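Local coordinates for AAEL008620-PA odorant-binding protein (Aedes aegypti, PDB 5V13) that binds the insect juvenile hormone JH3 in the hemolymph of the mosquito, as a secreted member of the odorant-binding protein family, at residues 257-260 against 261-265; 211-214 against 215-218; 96-99 against 100-103; 162-165 against 166-169. All coordinates share one frame; numbering follows the deposited sequence.

How the interactions relate
The four contacts are local, two along helices, one at a helix start and one round a beta turn that leads into a helix. Interactions 1 and 2 lie within helices 251-264 and 211-220 and touch directly: Arg-261 of the first forms salt bridges with Asp-217 and Glu-213 of the second. Interaction 4, a buried turn ahead of helix 169-177, joins interaction 1 at Thr-265, whose O meets Lys-163; both also touch the second subunit. Interaction 3 is a surface helix cap on the far side of the chain, its centre about 40 Å from that of interaction 1. Water-assisted charged pairs mark interactions 1 and 2, a lysine held by main-chain carbonyls interaction 4, and an aspartate carboxylate over the backbone the cap.

Interaction 1 of 4, residues 257-260 against 261-265; sequences VIRD and RNQKT
With CG of Gln-263 beside its own backbone N (chi1 -41°) and the chain folded again at chi2 (-61°), the amide curls back over the preceding turn and reaches Arg-259 O. This is an i to i+4 contact in the last turns of helix 251-264. Gln-263 NE2 donates to that oxygen at 2.9 Å, with Arg-259 O almost in the plane of the amide, and Gln-263 N gives Arg-259 O its helical bond at 3.2 Å. The two donors come from opposite faces of the carbonyl plane, and one residue thus supplies both hydrogens to one acceptor. NE2 also lies over a face of the Arg-259 guanidinium, whose NH1 forms a salt bridge with Glu-183. Gln-263 NE2 and Asn-262 ND2 both donate to Asp-178 OD2 of the second subunit, while Asn-262 OD1 accepts from Val-170 N. Arg-261 turns the other way, to Asp-217 and Glu-213 on helix 211-220.

One residue further on, Asp-260 and Lys-264 form a second i to i+4 pair. Their salt bridge is long, 3.7 Å from Asp-260 OD2 to Lys-264 NZ, and one water bridges these two atoms, donating to OD2 and accepting from NZ. A second water donates to Asp-260 O and reaches Lys-264 NZ only by a weak bond. In the backbone, Asn-262 N bonds to Ile-258 O at 2.8 Å. Thr-265 OG1 turns back on the main chain and donates to Asn-262 O at 2.6 Å, sharing that carbonyl with Thr-265 N.

Interaction 2 of 4, residues 211-214 against 215-218; sequences VNEI and RRDY
Val-211 O to Arg-215 N (2.8 Å) and Ile-214 O to Tyr-218 N (2.9 Å) are the first and last of four successive i to i+4 bonds that wind residues 211-218 into regular alpha-helix. On one flank Asn-212 and Arg-215 run side by side, with amide and guanidinium planes 70° apart. Arg-215 NH2 donates to Asn-212 OD1, but the modelled separation is very short and the bond bent, so its exact length is doubtful.

A bend at chi2 (72°) brings the Glu-213 carboxylate beside Arg-216, the two side chains pointing the same way, yet OE2 of Glu-213 stays 3.7 Å from NE of Arg-216, a long salt bridge. A water fills in between them: it donates to Glu-213 OE2 and to Asp-217 OD1 (2.8 Å) and lies at the edge of the Arg-216 guanidinium, in its plane, where it accepts from NE. The carboxylates of Glu-213 and Asp-217 come within 4.4 Å (OE2 to OD2), a closeness that probably depends on the cations around them, since Arg-261 bridges both and Arg-35 also pairs with Glu-213.

On the inner flank, CG2 of Ile-214 lies alongside the Tyr-218 ring, 3.8 Å from its CD1. Ile-214 continues onto Leu-242 and Tyr-218 onto Leu-246 of helix 239-247, while Tyr-218 also meets Leu-254 and Val-257, packing this helix against helix 251-264.

Interaction 3 of 4, residues 96-99 against 100-103; sequences HADP and EQLQ
Leu-102 N reaches Asp-98 O at 2.9 Å, the shortest sound polar bond of this helix start, and Gln-103 N follows to Pro-99 O at 3.0 Å. Over the same turn Asp-98 OD1 receives Gln-101 N at 3.2 Å with a fairly straight N-H (161°). The donor stands well above the carboxylate plane. Glu-100 N is also close to Asp-98 OD1, at 3.1 Å. Asp-98 thus serves as the N-cap of helix 99-113, with Pro-99 as the first helical residue. Asp-98 CG lies anti to its backbone N (chi1 -168°), which swings the carboxylate over the opening turn.

The side chain of Gln-101 crosses that of Asp-98 at a slant, carboxylate and amide planes 77° apart, and Gln-101 CG packs 3.5 Å from Asp-98 OD2. Further out, Gln-101 rests on Phe-95 and on Thr-139 of helix 137-143, and His-96 meets Asn-287 of the third subunit.

Pro-99 has no N-H to satisfy, and so suits the first turn, where helical acceptors are lacking. A carboxylate over this end would probably also gain from the positive end of the helix dipole.

Interaction 4 of 4, residues 162-165 against 166-169; sequences VKQI and GQMF
Lys-163 crosses the ring of Phe-169 at about a right angle, laying CD over one face, 3.6 Å from the ring centroid and 15° off its normal. This is a CH-pi contact of the aliphatic chain; the ammonium is farther off and adds at most a weak attraction. Bends at chi3 (78°) and chi4 carry Lys-163 NZ onward to Gln-167 O, 3.0 Å away and in the carbonyl plane, and to Gln-164 O at 3.2 Å.

Gln-167 slides past Lys-163 in the opposite direction. Its extended side chain brings Gln-167 OE1 to Gln-164 N at 3.1 Å, a nearly straight bond, and a water joins OE1 to Val-162 O, while Gln-167 NE2 bonds to Asp-171 OD2. The backbone between is a type II beta turn from Gln-164 to Gln-167, closed by Gln-167 N to Gln-164 O at 3.1 Å, with Gly-166 at the third position, where its backbone angles would jam a side chain against Ile-165 O. Met-168 is the N-cap of helix 169-177.

Lys-163 NZ also donates to Thr-265 O. Three main-chain carbonyls therefore accept from one ammonium on a buried residue, which probably stabilises its charge and ties the turn to the 261-265 segment.

Interaction 1 of 4, residues 257-260 against 261-265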
ATOM      1  N   VAL B 257     -21.262 -13.883  12.937  1.00 17.81           N
ATOM      2  CA  VAL B 257     -20.604 -12.938  13.832  1.00 18.76           C
ATOM      3  C   VAL B 257     -19.262 -12.502  13.259  1.00 17.73           C
ATOM      4  O   VAL B 257     -18.936 -11.309  13.262  1.00 19.90           O
ATOM      5  CB  VAL B 257     -20.439 -13.536  15.243  1.00 17.79           C
ATOM      6  CG1 VAL B 257     -19.590 -12.605  16.108  1.00 19.72           C
ATOM      7  CG2 VAL B 257     -21.796 -13.796  15.900  1.00 19.62           C
ATOM      8  N   ILE B 258     -18.461 -13.458  12.768  1.00 14.81           N
ATOM      9  CA  ILE B 258     -17.163 -13.125  12.190  1.00 13.93           C
ATOM     10  C   ILE B 258     -17.329 -12.161  11.022  1.00 17.96           C
ATOM     11  O   ILE B 258     -16.569 -11.193  10.884  1.00 18.09           O
ATOM     12  CB  ILE B 258     -16.421 -14.411  11.765  1.00 20.61           C
ATOM     13  CG1 ILE B 258     -16.013 -15.216  13.007  1.00 18.97           C
ATOM     14  CG2 ILE B 258     -15.205 -14.084  10.884  1.00 19.73           C
ATOM     15  CD1 ILE B 258     -15.352 -16.564  12.697  1.00 20.58           C
ATOM     16  N   ARG B 259     -18.322 -12.407  10.169  1.00 18.92           N
ATOM     17  CA  ARG B 259     -18.567 -11.526   9.031  1.00 21.22           C
ATOM     18  C   ARG B 259     -18.952 -10.129   9.494  1.00 20.48           C
ATOM     19  O   ARG B 259     -18.455  -9.131   8.963  1.00 14.52           O
ATOM     20  CB  ARG B 259     -19.668 -12.101   8.140  1.00 18.83           C
ATOM     21  CG  ARG B 259     -19.165 -12.898   6.940  1.00 32.57           C
ATOM     22  CD  ARG B 259     -20.261 -13.118   5.873  1.00 38.91           C
ATOM     23  NE  ARG B 259     -20.544 -11.917   5.081  1.00 47.61           N
ATOM     24  CZ  ARG B 259     -19.872 -11.551   3.986  1.00 45.98           C
ATOM     25  NH1 ARG B 259     -18.860 -12.288   3.536  1.00 41.00           N
ATOM     26  NH2 ARG B 259     -20.209 -10.436   3.343  1.00 38.71           N
ATOM     27  N   ASP B 260     -19.833 -10.047  10.492  1.00 19.62           N
ATOM     28  CA  ASP B 260     -20.293  -8.758  11.001  1.00 15.15           C
ATOM     29  C   ASP B 260     -19.148  -7.953  11.604  1.00 19.78           C
ATOM     30  O   ASP B 260     -18.986  -6.766  11.296  1.00 17.07           O
ATOM     31  CB  ASP B 260     -21.395  -8.983  12.035  1.00 18.18           C
ATOM     32  CG  ASP B 260     -22.075  -7.695  12.444  1.00 32.25           C
ATOM     33  OD1 ASP B 260     -22.807  -7.142  11.608  1.00 39.73           O
ATOM     34  OD2 ASP B 260     -21.872  -7.237  13.585  1.00 34.97           O
ATOM     35  N   ARG B 261     -18.341  -8.584  12.475  1.00 13.38           N
ATOM     36  CA  ARG B 261     -17.192  -7.886  13.051  1.00 14.35           C
ATOM     37  C   ARG B 261     -16.191  -7.513  11.970  1.00 19.01           C
ATOM     38  O   ARG B 261     -15.633  -6.409  11.984  1.00 20.17           O
ATOM     39  CB  ARG B 261     -16.515  -8.756  14.130  1.00 13.92           C
ATOM     40  CG  ARG B 261     -15.239  -8.159  14.756  1.00 17.65           C
ATOM     41  CD  ARG B 261     -15.483  -6.770  15.390  1.00 13.37           C
ATOM     42  NE  ARG B 261     -14.244  -6.096  15.778  1.00 13.64           N
ATOM     43  CZ  ARG B 261     -13.554  -6.366  16.884  1.00 20.82           C
ATOM     44  NH1 ARG B 261     -13.976  -7.317  17.704  1.00 19.80           N
ATOM     45  NH2 ARG B 261     -12.427  -5.707  17.155  1.00 21.87           N
ATOM     46  N   ASN B 262     -15.952  -8.433  11.026  1.00 16.11           N
ATOM     47  CA  ASN B 262     -14.959  -8.212   9.980  1.00 15.97           C
ATOM     48  C   ASN B 262     -15.197  -6.897   9.259  1.00 12.34           C
ATOM     49  O   ASN B 262     -14.246  -6.154   8.989  1.00 15.26           O
ATOM     50  CB  ASN B 262     -14.984  -9.360   8.973  1.00 11.97           C
ATOM     51  CG  ASN B 262     -13.806  -9.321   8.024  1.00 17.67           C
ATOM     52  OD1 ASN B 262     -12.675  -9.063   8.430  1.00 14.18           O
ATOM     53  ND2 ASN B 262     -14.066  -9.581   6.754  1.00 15.15           N
ATOM     54  N   GLN B 263     -16.459  -6.598   8.935  1.00 14.53           N
ATOM     55  CA  GLN B 263     -16.770  -5.365   8.208  1.00 15.83           C
ATOM     56  C   GLN B 263     -16.351  -4.144   9.008  1.00 20.11           C
ATOM     57  O   GLN B 263     -15.906  -3.138   8.438  1.00 14.96           O
ATOM     58  CB  GLN B 263     -18.267  -5.275   7.895  1.00 23.67           C
ATOM     59  CG  GLN B 263     -18.916  -6.565   7.448  1.00 34.96           C
ATOM     60  CD  GLN B 263     -18.316  -7.111   6.169  1.00 40.65           C
ATOM     61  OE1 GLN B 263     -18.199  -6.394   5.174  1.00 40.86           O
ATOM     62  NE2 GLN B 263     -17.930  -8.393   6.189  1.00 35.09           N
ATOM     63  N   LYS B 264     -16.498  -4.212  10.334  1.00 15.36           N
ATOM     64  CA  LYS B 264     -16.123  -3.111  11.213  1.00 18.17           C
ATOM     65  C   LYS B 264     -14.617  -2.971  11.406  1.00 20.19           C
ATOM     66  O   LYS B 264     -14.183  -1.993  12.031  1.00 18.04           O
ATOM     67  CB  LYS B 264     -16.785  -3.275  12.587  1.00 17.85           C
ATOM     68  CG  LYS B 264     -18.312  -3.355  12.566  1.00 24.07           C
ATOM     69  CD  LYS B 264     -18.823  -3.528  14.003  1.00 28.77           C
ATOM     70  CE  LYS B 264     -20.156  -4.256  14.045  1.00 34.24           C
ATOM     71  NZ  LYS B 264     -21.169  -3.597  13.188  1.00 36.08           N
ATOM     72  N   THR B 265     -13.804  -3.907  10.915  1.00 12.69           N
ATOM     73  CA  THR B 265     -12.365  -3.775  11.098  1.00 15.82           C
ATOM     74  C   THR B 265     -11.696  -2.982   9.983  1.00 13.02           C
ATOM     75  O   THR B 265     -10.490  -2.735  10.071  1.00 12.20           O
ATOM     76  CB  THR B 265     -11.684  -5.153  11.190  1.00 14.95           C
ATOM     77  OG1 THR B 265     -11.801  -5.840   9.933  1.00 16.24           O
ATOM     78  CG2 THR B 265     -12.304  -5.991  12.312  1.00 14.44           C
TER
HETATM   79  O   HOH W   1     -20.771  -5.170  10.120  1.00 31.56           O
HETATM   80  O   HOH W   2     -23.354  -5.088  13.974  1.00 43.69           O

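Interaction 2 of 4, residues 211-214 against 215-218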
ATOM      1  N   VAL B 211     -13.625 -12.897  26.779  1.00 21.87           N
ATOM      2  CA  VAL B 211     -15.017 -13.281  26.572  1.00 22.01           C
ATOM      3  C   VAL B 211     -15.918 -12.064  26.423  1.00 24.27           C
ATOM      4  O   VAL B 211     -16.947 -12.140  25.744  1.00 20.70           O
ATOM      5  CB  VAL B 211     -15.506 -14.193  27.709  1.00 29.88           C
ATOM      6  CG1 VAL B 211     -14.529 -15.299  27.913  1.00 38.40           C
ATOM      7  CG2 VAL B 211     -15.683 -13.390  28.996  1.00 30.80           C
ATOM      8  N   ASN B 212     -15.573 -10.938  27.068  1.00 27.82           N
ATOM      9  CA  ASN B 212     -16.387  -9.730  26.930  1.00 29.63           C
ATOM     10  C   ASN B 212     -16.403  -9.241  25.488  1.00 18.15           C
ATOM     11  O   ASN B 212     -17.432  -8.759  25.001  1.00 24.25           O
ATOM     12  CB  ASN B 212     -15.874  -8.620  27.847  1.00 35.66           C
ATOM     13  CG  ASN B 212     -16.190  -8.859  29.311  1.00 43.06           C
ATOM     14  OD1 ASN B 212     -17.040  -9.680  29.658  1.00 42.49           O
ATOM     15  ND2 ASN B 212     -15.509  -8.122  30.182  1.00 46.21           N
ATOM     16  N   GLU B 213     -15.268  -9.344  24.791  1.00 18.77           N
ATOM     17  CA  GLU B 213     -15.216  -8.949  23.379  1.00 19.52           C
ATOM     18  C   GLU B 213     -16.042  -9.892  22.510  1.00 23.48           C
ATOM     19  O   GLU B 213     -16.776  -9.442  21.617  1.00 21.03           O
ATOM     20  CB  GLU B 213     -13.766  -8.912  22.894  1.00 20.00           C
ATOM     21  CG  GLU B 213     -13.553  -8.201  21.551  1.00 27.80           C
ATOM     22  CD  GLU B 213     -13.725  -6.678  21.646  1.00 35.74           C
ATOM     23  OE1 GLU B 213     -13.658  -6.127  22.766  1.00 26.45           O
ATOM     24  OE2 GLU B 213     -13.925  -6.033  20.596  1.00 29.47           O
ATOM     25  N   ILE B 214     -15.924 -11.204  22.746  1.00 20.41           N
ATOM     26  CA  ILE B 214     -16.724 -12.177  22.001  1.00 18.77           C
ATOM     27  C   ILE B 214     -18.210 -11.922  22.219  1.00 17.79           C
ATOM     28  O   ILE B 214     -18.994 -11.866  21.262  1.00 20.18           O
ATOM     29  CB  ILE B 214     -16.341 -13.617  22.400  1.00 22.11           C
ATOM     30  CG1 ILE B 214     -14.864 -13.886  22.092  1.00 19.65           C
ATOM     31  CG2 ILE B 214     -17.245 -14.619  21.669  1.00 18.87           C
ATOM     32  CD1 ILE B 214     -14.275 -15.117  22.810  1.00 21.40           C
ATOM     33  N   ARG B 215     -18.630 -11.793  23.486  1.00 19.50           N
ATOM     34  CA  ARG B 215     -20.043 -11.539  23.760  1.00 22.48           C
ATOM     35  C   ARG B 215     -20.516 -10.253  23.078  1.00 22.04           C
ATOM     36  O   ARG B 215     -21.586 -10.226  22.463  1.00 25.98           O
ATOM     37  CB  ARG B 215     -20.290 -11.479  25.270  1.00 21.97           C
ATOM     38  CG  ARG B 215     -21.750 -11.222  25.640  1.00 26.82           C
ATOM     39  CD  ARG B 215     -21.965 -11.312  27.146  1.00 43.48           C
ATOM     40  NE  ARG B 215     -21.153 -10.333  27.862  1.00 52.69           N
ATOM     41  CZ  ARG B 215     -20.100 -10.636  28.620  1.00 59.32           C
ATOM     42  NH1 ARG B 215     -19.729 -11.902  28.780  1.00 56.41           N
ATOM     43  NH2 ARG B 215     -19.422  -9.669  29.226  1.00 61.71           N
ATOM     44  N   ARG B 216     -19.718  -9.189  23.163  1.00 20.39           N
ATOM     45  CA  ARG B 216     -20.053  -7.925  22.511  1.00 24.71           C
ATOM     46  C   ARG B 216     -20.304  -8.112  21.012  1.00 22.01           C
ATOM     47  O   ARG B 216     -21.295  -7.614  20.469  1.00 22.41           O
ATOM     48  CB  ARG B 216     -18.918  -6.933  22.776  1.00 29.96           C
ATOM     49  CG  ARG B 216     -18.934  -5.624  22.021  1.00 39.01           C
ATOM     50  CD  ARG B 216     -17.680  -4.823  22.407  1.00 45.96           C
ATOM     51  NE  ARG B 216     -17.049  -4.154  21.271  1.00 49.66           N
ATOM     52  CZ  ARG B 216     -16.993  -2.835  21.111  1.00 57.67           C
ATOM     53  NH1 ARG B 216     -17.523  -2.029  22.024  1.00 58.25           N
ATOM     54  NH2 ARG B 216     -16.400  -2.316  20.043  1.00 60.18           N
ATOM     55  N   ASP B 217     -19.425  -8.854  20.333  1.00 21.90           N
ATOM     56  CA  ASP B 217     -19.593  -9.052  18.894  1.00 20.36           C
ATOM     57  C   ASP B 217     -20.771  -9.967  18.587  1.00 19.56           C
ATOM     58  O   ASP B 217     -21.476  -9.759  17.591  1.00 21.37           O
ATOM     59  CB  ASP B 217     -18.303  -9.599  18.288  1.00 20.04           C
ATOM     60  CG  ASP B 217     -17.225  -8.539  18.194  1.00 24.34           C
ATOM     61  OD1 ASP B 217     -17.580  -7.342  18.318  1.00 24.33           O
ATOM     62  OD2 ASP B 217     -16.046  -8.888  17.976  1.00 21.84           O
ATOM     63  N   TYR B 218     -21.008 -10.985  19.423  1.00 17.53           N
ATOM     64  CA  TYR B 218     -22.188 -11.822  19.222  1.00 19.47           C
ATOM     65  C   TYR B 218     -23.458 -10.996  19.355  1.00 19.39           C
ATOM     66  O   TYR B 218     -24.356 -11.079  18.509  1.00 20.53           O
ATOM     67  CB  TYR B 218     -22.197 -12.997  20.205  1.00 22.82           C
ATOM     68  CG  TYR B 218     -21.651 -14.283  19.603  1.00 19.53           C
ATOM     69  CD1 TYR B 218     -20.287 -14.432  19.372  1.00 20.97           C
ATOM     70  CD2 TYR B 218     -22.499 -15.333  19.251  1.00 22.54           C
ATOM     71  CE1 TYR B 218     -19.775 -15.590  18.809  1.00 18.55           C
ATOM     72  CE2 TYR B 218     -21.998 -16.507  18.688  1.00 24.81           C
ATOM     73  CZ  TYR B 218     -20.631 -16.627  18.476  1.00 23.98           C
ATOM     74  OH  TYR B 218     -20.105 -17.772  17.913  1.00 21.44           O
TER
HETATM   75  O   HOH W   3     -15.819  -5.309  19.170  1.00 27.26           O

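Interaction 3 of 4, residues 96-99 against 100-103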
ATOM      1  N   HIS B  96      12.943   9.039  13.628  1.00 23.01           N
ATOM      2  CA  HIS B  96      14.143   9.305  12.837  1.00 24.16           C
ATOM      3  C   HIS B  96      14.383  10.788  12.595  1.00 29.96           C
ATOM      4  O   HIS B  96      15.268  11.139  11.802  1.00 30.98           O
ATOM      5  CB  HIS B  96      14.047   8.575  11.498  1.00 21.91           C
ATOM      6  CG  HIS B  96      13.393   7.235  11.605  1.00 19.16           C
ATOM      7  ND1 HIS B  96      13.929   6.208  12.354  1.00 24.94           N
ATOM      8  CD2 HIS B  96      12.233   6.761  11.089  1.00 23.45           C
ATOM      9  CE1 HIS B  96      13.132   5.155  12.285  1.00 23.98           C
ATOM     10  NE2 HIS B  96      12.096   5.466  11.524  1.00 20.24           N
ATOM     11  N   ALA B  97      13.635  11.666  13.259  1.00 27.23           N
ATOM     12  CA  ALA B  97      13.700  13.097  12.980  1.00 29.67           C
ATOM     13  C   ALA B  97      14.808  13.837  13.727  1.00 35.37           C
ATOM     14  O   ALA B  97      15.131  14.969  13.347  1.00 39.09           O
ATOM     15  CB  ALA B  97      12.351  13.750  13.308  1.00 29.92           C
ATOM     16  N   ASP B  98      15.406  13.243  14.771  1.00 34.29           N
ATOM     17  CA  ASP B  98      16.352  14.001  15.590  1.00 36.44           C
ATOM     18  C   ASP B  98      17.223  13.077  16.436  1.00 36.55           C
ATOM     19  O   ASP B  98      16.788  12.628  17.506  1.00 38.27           O
ATOM     20  CB  ASP B  98      15.586  14.982  16.488  1.00 44.27           C
ATOM     21  CG  ASP B  98      16.485  16.015  17.150  1.00 51.38           C
ATOM     22  OD1 ASP B  98      17.658  15.703  17.448  1.00 50.26           O
ATOM     23  OD2 ASP B  98      16.003  17.148  17.381  1.00 51.58           O
ATOM     24  N   PRO B  99      18.461  12.792  16.011  1.00 35.29           N
ATOM     25  CA  PRO B  99      19.310  11.880  16.803  1.00 28.69           C
ATOM     26  C   PRO B  99      19.500  12.323  18.245  1.00 30.99           C
ATOM     27  O   PRO B  99      19.489  11.487  19.158  1.00 28.24           O
ATOM     28  CB  PRO B  99      20.638  11.884  16.029  1.00 35.00           C
ATOM     29  CG  PRO B  99      20.261  12.244  14.634  1.00 39.87           C
ATOM     30  CD  PRO B  99      19.109  13.205  14.753  1.00 38.66           C
ATOM     31  N   GLU B 100      19.663  13.621  18.483  1.00 31.28           N
ATOM     32  CA  GLU B 100      19.887  14.079  19.849  1.00 33.74           C
ATOM     33  C   GLU B 100      18.662  13.830  20.728  1.00 32.57           C
ATOM     34  O   GLU B 100      18.800  13.428  21.893  1.00 31.51           O
ATOM     35  CB  GLU B 100      20.275  15.555  19.839  1.00 41.13           C
ATOM     36  CG  GLU B 100      20.620  16.115  21.202  1.00 52.86           C
ATOM     37  CD  GLU B 100      21.360  17.428  21.104  1.00 68.55           C
ATOM     38  OE1 GLU B 100      22.279  17.655  21.920  1.00 75.36           O
ATOM     39  OE2 GLU B 100      21.032  18.227  20.200  1.00 72.78           O
ATOM     40  N   GLN B 101      17.458  14.043  20.187  1.00 28.40           N
ATOM     41  CA  GLN B 101      16.240  13.768  20.955  1.00 32.48           C
ATOM     42  C   GLN B 101      16.013  12.273  21.141  1.00 29.65           C
ATOM     43  O   GLN B 101      15.457  11.852  22.165  1.00 25.31           O
ATOM     44  CB  GLN B 101      15.024  14.407  20.281  1.00 35.82           C
ATOM     45  CG  GLN B 101      14.933  15.911  20.494  1.00 42.50           C
ATOM     46  CD  GLN B 101      15.197  16.305  21.941  1.00 51.21           C
ATOM     47  OE1 GLN B 101      14.417  15.977  22.841  1.00 51.94           O
ATOM     48  NE2 GLN B 101      16.308  17.001  22.174  1.00 53.79           N
ATOM     49  N   LEU B 102      16.429  11.456  20.170  1.00 19.59           N
ATOM     50  CA  LEU B 102      16.347  10.012  20.352  1.00 22.94           C
ATOM     51  C   LEU B 102      17.222   9.565  21.519  1.00 24.39           C
ATOM     52  O   LEU B 102      16.789   8.783  22.374  1.00 22.85           O
ATOM     53  CB  LEU B 102      16.755   9.303  19.064  1.00 25.26           C
ATOM     54  CG  LEU B 102      16.804   7.772  19.106  1.00 24.71           C
ATOM     55  CD1 LEU B 102      15.446   7.205  19.516  1.00 23.16           C
ATOM     56  CD2 LEU B 102      17.242   7.237  17.740  1.00 25.72           C
ATOM     57  N   GLN B 103      18.461  10.062  21.574  1.00 25.37           N
ATOM     58  CA  GLN B 103      19.362   9.676  22.655  1.00 31.04           C
ATOM     59  C   GLN B 103      18.866  10.196  24.000  1.00 28.26           C
ATOM     60  O   GLN B 103      19.029   9.528  25.031  1.00 27.46           O
ATOM     61  CB  GLN B 103      20.776  10.184  22.375  1.00 31.69           C
ATOM     62  CG  GLN B 103      21.818   9.692  23.374  1.00 35.79           C
ATOM     63  CD  GLN B 103      21.910   8.177  23.420  1.00 43.87           C
ATOM     64  OE1 GLN B 103      21.823   7.502  22.391  1.00 47.48           O
ATOM     65  NE2 GLN B 103      22.083   7.634  24.616  1.00 43.59           N
TER

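Interaction 4 of 4, residues 162-165 against 166-169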
ATOM      1  N   VAL B 162       1.160  -5.448   8.090  1.00 14.68           N
ATOM      2  CA  VAL B 162       0.212  -4.752   8.957  1.00 13.32           C
ATOM      3  C   VAL B 162      -1.094  -4.597   8.201  1.00 15.40           C
ATOM      4  O   VAL B 162      -1.099  -4.440   6.976  1.00 12.11           O
ATOM      5  CB  VAL B 162       0.746  -3.363   9.413  1.00 12.39           C
ATOM      6  CG1 VAL B 162       0.786  -2.388   8.244  1.00 14.99           C
ATOM      7  CG2 VAL B 162      -0.097  -2.797  10.537  1.00 13.33           C
ATOM      8  N   LYS B 163      -2.213  -4.677   8.924  1.00 15.01           N
ATOM      9  CA  LYS B 163      -3.501  -4.402   8.289  1.00 17.11           C
ATOM     10  C   LYS B 163      -3.568  -2.932   7.897  1.00 14.57           C
ATOM     11  O   LYS B 163      -3.339  -2.046   8.725  1.00 17.27           O
ATOM     12  CB  LYS B 163      -4.660  -4.759   9.223  1.00 15.58           C
ATOM     13  CG  LYS B 163      -6.051  -4.620   8.584  1.00 15.71           C
ATOM     14  CD  LYS B 163      -7.146  -4.627   9.657  1.00 16.69           C
ATOM     15  CE  LYS B 163      -7.248  -3.267  10.360  1.00 16.41           C
ATOM     16  NZ  LYS B 163      -7.804  -2.230   9.452  1.00 15.81           N
ATOM     17  N   GLN B 164      -3.879  -2.667   6.631  1.00  9.84           N
ATOM     18  CA  GLN B 164      -3.903  -1.295   6.160  1.00 11.08           C
ATOM     19  C   GLN B 164      -5.231  -0.633   6.523  1.00 13.55           C
ATOM     20  O   GLN B 164      -6.222  -1.295   6.840  1.00 13.83           O
ATOM     21  CB  GLN B 164      -3.686  -1.237   4.645  1.00 14.01           C
ATOM     22  CG  GLN B 164      -2.356  -1.873   4.179  1.00 16.56           C
ATOM     23  CD  GLN B 164      -1.151  -0.966   4.371  1.00 25.91           C
ATOM     24  OE1 GLN B 164      -1.226   0.247   4.134  1.00 31.07           O
ATOM     25  NE2 GLN B 164      -0.020  -1.552   4.805  1.00 25.49           N
ATOM     26  N   ILE B 165      -5.232   0.697   6.477  1.00 12.97           N
ATOM     27  CA  ILE B 165      -6.482   1.439   6.621  1.00 13.99           C
ATOM     28  C   ILE B 165      -7.422   0.983   5.518  1.00 13.44           C
ATOM     29  O   ILE B 165      -7.015   0.856   4.358  1.00 12.66           O
ATOM     30  CB  ILE B 165      -6.217   2.951   6.545  1.00 18.45           C
ATOM     31  CG1 ILE B 165      -5.500   3.441   7.805  1.00 18.40           C
ATOM     32  CG2 ILE B 165      -7.536   3.743   6.324  1.00 18.12           C
ATOM     33  CD1 ILE B 165      -4.822   4.828   7.606  1.00 18.68           C
ATOM     34  N   GLY B 166      -8.679   0.694   5.877  1.00 15.75           N
ATOM     35  CA  GLY B 166      -9.649   0.237   4.896  1.00 19.88           C
ATOM     36  C   GLY B 166      -9.600  -1.248   4.560  1.00 21.97           C
ATOM     37  O   GLY B 166     -10.497  -1.738   3.859  1.00 20.46           O
ATOM     38  N   GLN B 167      -8.582  -1.973   5.012  1.00 12.22           N
ATOM     39  CA  GLN B 167      -8.501  -3.421   4.819  1.00 13.39           C
ATOM     40  C   GLN B 167      -9.174  -4.151   5.975  1.00 16.90           C
ATOM     41  O   GLN B 167      -9.008  -3.770   7.139  1.00 12.23           O
ATOM     42  CB  GLN B 167      -7.041  -3.877   4.724  1.00 14.47           C
ATOM     43  CG  GLN B 167      -6.882  -5.380   4.403  1.00 13.49           C
ATOM     44  CD  GLN B 167      -5.420  -5.803   4.308  1.00 14.30           C
ATOM     45  OE1 GLN B 167      -4.544  -5.116   4.821  1.00 14.50           O
ATOM     46  NE2 GLN B 167      -5.157  -6.939   3.660  1.00 12.22           N
ATOM     47  N   MET B 168      -9.932  -5.201   5.658  1.00 15.54           N
ATOM     48  CA  MET B 168     -10.571  -5.983   6.711  1.00 15.11           C
ATOM     49  C   MET B 168      -9.607  -7.039   7.232  1.00 18.11           C
ATOM     50  O   MET B 168      -8.714  -7.493   6.517  1.00 12.27           O
ATOM     51  CB  MET B 168     -11.845  -6.663   6.209  1.00 18.72           C
ATOM     52  CG  MET B 168     -12.909  -5.689   5.742  1.00 19.17           C
ATOM     53  SD  MET B 168     -14.415  -6.508   5.150  1.00 20.79           S
ATOM     54  CE  MET B 168     -15.079  -5.273   4.046  1.00 23.38           C
ATOM     55  N   PHE B 169      -9.824  -7.456   8.482  1.00 15.05           N
ATOM     56  CA  PHE B 169      -8.880  -8.364   9.116  1.00 15.26           C
ATOM     57  C   PHE B 169      -8.911  -9.758   8.503  1.00 15.61           C
ATOM     58  O   PHE B 169      -7.865 -10.411   8.415  1.00 16.51           O
ATOM     59  CB  PHE B 169      -9.114  -8.432  10.629  1.00 13.36           C
ATOM     60  CG  PHE B 169      -7.961  -7.864  11.415  1.00 16.60           C
ATOM     61  CD1 PHE B 169      -6.680  -8.370  11.236  1.00 16.59           C
ATOM     62  CD2 PHE B 169      -8.138  -6.797  12.278  1.00 17.62           C
ATOM     63  CE1 PHE B 169      -5.595  -7.832  11.916  1.00 17.97           C
ATOM     64  CE2 PHE B 169      -7.061  -6.255  12.956  1.00 15.22           C
ATOM     65  CZ  PHE B 169      -5.788  -6.772  12.771  1.00 15.06           C
TER
HETATM   66  O   HOH W   4      -1.934  -5.263   4.597  1.00 16.04           O